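PDB 2I7F: ferredoxin component of dioxygenase from Sphingobium yanoikuyae, which carries a Rieske-type [2Fe-2S] cluster and probably passes electrons to the terminal oxygenase of a biphenyl dioxygenase system. Local coordinates for residues Ala30-Asp35 against Phe71-Gly76; Thr41-Leu44 against Ala50-Thr53. One frame throughout, in Å; residues are numbered along the deposited sequence.

Both contacts belong to the Rieske [2Fe-2S] domain and share neighbouring strands of its larger antiparallel sheet: contact 1 uses strand 29-34, contact 2 the end of strand 37-42 and what follows. Contact 1 is the more deeply buried, a purely apolar meeting of side chains that joins the large sheet to the end of the small one without a hydrogen bond between its segments. Contact 2 runs from core to surface and rests on a backbone bridge, with polar groups at its centre; it also lies nearer the cluster. The two meet directly, Tyr32 OH standing 2.7 Å from Thr41 OG1, a probable hydrogen bond, and Ala30 N 2.8 Å from Thr41 O.

Contact 1: residues Ala30-Asp35 against Phe71-Gly76; sequences AVYNVD and FDIATG
Tyr32, on strand 29-34, faces Ile73 at the turn that ends strand 70-72, with their CA atoms 7.6 Å apart and no backbone hydrogen bond between the segments. Ile73 lays CG2 over one face of the Tyr32 ring in a CH-pi contact, 3.9 Å from the ring centroid to Ile73 CG2 and 26° off the normal; the methyl sits toward the rim, 3.5 Å from Tyr32 CD1. With CG1 anti to the carbonyl carbon (chi1 -69°), the other branch of Ile73 continues over the same face, above its CD2-CE2 side, and brings CD1 out past the edge, 3.7 Å from Tyr32 CD2. The same CD1 meets Val34 CG2 tip to tip at 4.0 Å. The turn carrying Ile73 is held from within by an Asx motif, Thr75 N donating to Asp72 OD1 (3.2 Å) from above the carboxylate plane, and by Gly76 N bonding to Asp72 O (2.8 Å). Lys79 forms a salt bridge with the other carboxylate oxygen. Ile62 touches Tyr32 and Ile73, Gln57 packs on Val34 and Ile73, and Phe39 of strand 37-42 meets Ile73, joining the larger antiparallel sheet to the small sheet of strands 56-58, 61-63 and 70-72 within the Rieske domain.

Contact 2: residues Thr41-Leu44 against Ala50-Thr53; sequences TDNL and AMLT
Leu44, just past the end of strand 37-42, forms a single beta bridge with Met51 across the base of a cluster-binding loop of the Rieske fold. The CA atoms of Leu44 and Met51 are 4.8 Å apart, and the end-to-end directions of the two segments differ by 147°, so they run roughly antiparallel. Between them lie the cluster ligands Cys45 and His47, and the bridge ties together the two ends of the loop that carries both.

Packing is tight around Asn43. Its carbonyl oxygen accepts a nearly straight bond in the carbonyl plane from Leu52 N (2.8 Å to Asn43 O) and also receives a CA-H...O contact from Met51 CA (3.3 Å to Asn43 O). CG of Asn43 stands anti to the backbone N (chi1 -155°), which carries the side chain across to Met51 and Thr53, crossing each at about a right angle; Asn43 CG and Met51 SD are 3.7 Å apart. On the inner side, Leu52 CD1 lies 3.9 Å from Asp42 O. That same carbonyl is bonded by Thr41 OG1. Ala30 and Ala20 of adjacent strands pack on both Asn43 and Thr53, and Ala50 reaches Cys64 of the second cluster-binding loop.

Toward the solvent side the fit is looser. Leu44 is exposed; side chain to side chain, it meets Met51 at Leu44 CD1 and Met51 CE, 4.1 Å apart. A bend at chi2 (-53°) swings the Met51 sulfur across toward Asn43 and Leu44, 3.7 Å from Leu44 N. On the far side of the bridge, Leu44 CA makes a CA-H...O contact of 3.6 Å to Ala50 O.

Contact 1: residues Ala30-Asp35 against Phe71-Gly76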
loop_
_atom_site.group_PDB
_atom_site.type_symbol
_atom_site.label_atom_id
_atom_site.label_comp_id
_atom_site.label_asym_id
_atom_site.label_seq_id
_atom_site.Cartn_x
_atom_site.Cartn_y
_atom_site.Cartn_z
ATOM N N ALA A 30 0.318 1.002 -3.707
ATOM C CA ALA A 30 0.902 -0.172 -3.115
ATOM C C ALA A 30 -0.261 -1.004 -2.652
ATOM O O ALA A 30 -1.129 -0.520 -1.976
ATOM C CB ALA A 30 1.780 0.178 -1.969
ATOM N N VAL A 31 -0.245 -2.285 -3.001
ATOM C CA VAL A 31 -1.266 -3.230 -2.562
ATOM C C VAL A 31 -0.646 -4.312 -1.656
ATOM O O VAL A 31 0.378 -4.911 -1.991
ATOM C CB VAL A 31 -1.956 -3.880 -3.779
ATOM C CG1 VAL A 31 -3.154 -4.741 -3.336
ATOM C CG2 VAL A 31 -2.385 -2.814 -4.756
ATOM N N TYR A 32 -1.289 -4.543 -0.501
ATOM C CA TYR A 32 -0.810 -5.443 0.517
ATOM C C TYR A 32 -1.843 -6.481 0.908
ATOM O O TYR A 32 -3.045 -6.226 0.868
ATOM C CB TYR A 32 -0.442 -4.707 1.791
ATOM C CG TYR A 32 0.301 -3.427 1.644
ATOM C CD1 TYR A 32 -0.373 -2.265 1.282
ATOM C CD2 TYR A 32 1.654 -3.328 1.942
ATOM C CE1 TYR A 32 0.252 -1.085 1.201
ATOM C CE2 TYR A 32 2.312 -2.074 1.851
ATOM C CZ TYR A 32 1.600 -0.970 1.495
ATOM O OH TYR A 32 2.192 0.296 1.379
ATOM N N ASN A 33 -1.330 -7.626 1.355
ATOM C CA ASN A 33 -2.104 -8.667 1.978
ATOM C C ASN A 33 -1.524 -8.820 3.391
ATOM O O ASN A 33 -0.351 -9.180 3.544
ATOM C CB ASN A 33 -1.982 -9.949 1.148
ATOM C CG ASN A 33 -2.480 -11.226 1.859
ATOM O OD1 ASN A 33 -2.863 -11.227 3.021
ATOM N ND2 ASN A 33 -2.429 -12.329 1.132
ATOM N N VAL A 34 -2.333 -8.471 4.392
ATOM C CA VAL A 34 -2.027 -8.644 5.797
ATOM C C VAL A 34 -2.918 -9.782 6.329
ATOM O O VAL A 34 -4.135 -9.645 6.467
ATOM C CB VAL A 34 -2.254 -7.305 6.603
ATOM C CG1 VAL A 34 -2.098 -7.545 8.123
ATOM C CG2 VAL A 34 -1.298 -6.191 6.109
ATOM N N ASP A 35 -2.304 -10.924 6.598
ATOM C CA ASP A 35 -3.011 -12.097 7.130
ATOM C C ASP A 35 -4.271 -12.483 6.344
ATOM O O ASP A 35 -5.277 -12.901 6.922
ATOM C CB ASP A 35 -3.356 -11.866 8.605
ATOM C CG ASP A 35 -3.695 -13.155 9.339
ATOM O OD1 ASP A 35 -3.050 -14.203 9.067
ATOM O OD2 ASP A 35 -4.620 -13.126 10.199
ATOM N N PHE A 71 5.241 2.773 8.255
ATOM C CA PHE A 71 3.823 3.071 8.344
ATOM C C PHE A 71 2.999 1.869 8.730
ATOM O O PHE A 71 3.373 0.712 8.497
ATOM C CB PHE A 71 3.247 3.554 6.995
ATOM C CG PHE A 71 3.928 4.748 6.444
ATOM C CD1 PHE A 71 3.480 6.033 6.752
ATOM C CD2 PHE A 71 5.045 4.589 5.621
ATOM C CE1 PHE A 71 4.143 7.132 6.279
ATOM C CE2 PHE A 71 5.689 5.690 5.123
ATOM C CZ PHE A 71 5.235 6.956 5.439
ATOM N N ASP A 72 1.836 2.155 9.296
ATOM C CA ASP A 72 0.812 1.132 9.530
ATOM C C ASP A 72 -0.005 0.967 8.235
ATOM O O ASP A 72 -0.704 1.890 7.805
ATOM C CB ASP A 72 -0.079 1.541 10.720
ATOM C CG ASP A 72 -1.015 0.454 11.135
ATOM O OD1 ASP A 72 -1.621 -0.164 10.242
ATOM O OD2 ASP A 72 -1.177 0.225 12.356
ATOM N N ILE A 73 0.094 -0.209 7.615
ATOM C CA ILE A 73 -0.574 -0.479 6.331
ATOM C C ILE A 73 -2.084 -0.237 6.388
ATOM O O ILE A 73 -2.671 0.344 5.463
ATOM C CB ILE A 73 -0.362 -1.942 5.858
ATOM C CG1 ILE A 73 1.113 -2.166 5.458
ATOM C CG2 ILE A 73 -1.366 -2.266 4.671
ATOM C CD1 ILE A 73 1.667 -3.577 5.674
ATOM N N ALA A 74 -2.682 -0.678 7.480
ATOM C CA ALA A 74 -4.138 -0.709 7.679
ATOM C C ALA A 74 -4.701 0.656 8.047
ATOM O O ALA A 74 -5.830 0.972 7.648
ATOM C CB ALA A 74 -4.516 -1.726 8.752
ATOM N N THR A 75 -3.903 1.502 8.701
ATOM C CA THR A 75 -4.389 2.772 9.208
ATOM C C THR A 75 -3.815 4.001 8.492
ATOM O O THR A 75 -4.433 5.057 8.536
ATOM C CB THR A 75 -4.160 2.944 10.720
ATOM O OG1 THR A 75 -2.775 3.195 10.992
ATOM C CG2 THR A 75 -4.714 1.728 11.563
ATOM N N GLY A 76 -2.646 3.850 7.853
ATOM C CA GLY A 76 -1.937 4.974 7.247
ATOM C C GLY A 76 -0.969 5.658 8.190
ATOM O O GLY A 76 -0.114 6.412 7.750
#

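Contact 2: residues Thr41-Leu44 against Ala50-Thr53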
loop_
_atom_site.group_PDB
_atom_site.type_symbol
_atom_site.label_atom_id
_atom_site.label_comp_id
_atom_site.label_asym_id
_atom_site.label_seq_id
_atom_site.Cartn_x
_atom_site.Cartn_y
_atom_site.Cartn_z
ATOM N N THR A 41 -2.441 1.546 -0.159
ATOM C CA THR A 41 -1.861 2.839 0.208
ATOM C C THR A 41 -1.184 3.474 -1.009
ATOM O O THR A 41 -0.877 2.787 -1.962
ATOM C CB THR A 41 -0.815 2.736 1.384
ATOM O OG1 THR A 41 0.467 2.255 0.917
ATOM C CG2 THR A 41 -1.318 1.866 2.529
ATOM N N ASP A 42 -0.952 4.783 -0.988
ATOM C CA ASP A 42 0.083 5.352 -1.846
ATOM C C ASP A 42 1.423 4.595 -1.694
ATOM O O ASP A 42 1.749 4.081 -0.639
ATOM C CB ASP A 42 0.288 6.834 -1.568
ATOM C CG ASP A 42 -0.796 7.702 -2.187
ATOM O OD1 ASP A 42 -1.650 7.167 -2.926
ATOM O OD2 ASP A 42 -0.799 8.922 -1.924
ATOM N N ASN A 43 2.166 4.475 -2.777
ATOM C CA ASN A 43 3.461 3.778 -2.745
ATOM C C ASN A 43 4.648 4.713 -2.391
ATOM O O ASN A 43 5.622 4.274 -1.757
ATOM C CB ASN A 43 3.687 3.117 -4.108
ATOM C CG ASN A 43 4.583 1.944 -4.068
ATOM O OD1 ASN A 43 4.938 1.375 -5.131
ATOM N ND2 ASN A 43 4.974 1.536 -2.872
ATOM N N LEU A 44 4.587 5.979 -2.812
ATOM C CA LEU A 44 5.660 6.914 -2.523
ATOM C C LEU A 44 5.677 7.218 -1.004
ATOM O O LEU A 44 4.722 7.771 -0.458
ATOM C CB LEU A 44 5.526 8.242 -3.341
ATOM C CG LEU A 44 6.775 9.152 -3.387
ATOM C CD1 LEU A 44 7.912 8.503 -4.231
ATOM C CD2 LEU A 44 6.453 10.559 -3.893
ATOM N N ALA A 50 11.280 7.002 -2.208
ATOM C CA ALA A 50 11.361 5.556 -2.154
ATOM C C ALA A 50 9.944 5.034 -2.302
ATOM O O ALA A 50 8.984 5.748 -1.985
ATOM C CB ALA A 50 11.948 5.097 -0.853
ATOM N N MET A 51 9.821 3.811 -2.799
ATOM C CA MET A 51 8.527 3.121 -2.896
ATOM C C MET A 51 8.394 2.118 -1.780
ATOM O O MET A 51 9.292 1.293 -1.576
ATOM C CB MET A 51 8.356 2.399 -4.234
ATOM C CG MET A 51 8.169 3.343 -5.469
ATOM S SD MET A 51 6.850 4.552 -5.317
ATOM C CE MET A 51 7.023 5.467 -6.812
ATOM N N LEU A 52 7.259 2.159 -1.090
ATOM C CA LEU A 52 7.030 1.256 0.018
ATOM C C LEU A 52 7.000 -0.226 -0.393
ATOM O O LEU A 52 7.439 -1.074 0.365
ATOM C CB LEU A 52 5.784 1.643 0.785
ATOM C CG LEU A 52 5.804 2.985 1.474
ATOM C CD1 LEU A 52 4.412 3.183 2.036
ATOM C CD2 LEU A 52 6.922 3.028 2.588
ATOM N N THR A 53 6.577 -0.523 -1.623
ATOM C CA THR A 53 6.554 -1.915 -2.120
ATOM C C THR A 53 7.980 -2.488 -2.260
ATOM O O THR A 53 8.128 -3.714 -2.299
ATOM C CB THR A 53 5.829 -2.044 -3.472
ATOM O OG1 THR A 53 6.486 -1.195 -4.421
ATOM C CG2 THR A 53 4.350 -1.706 -3.341
#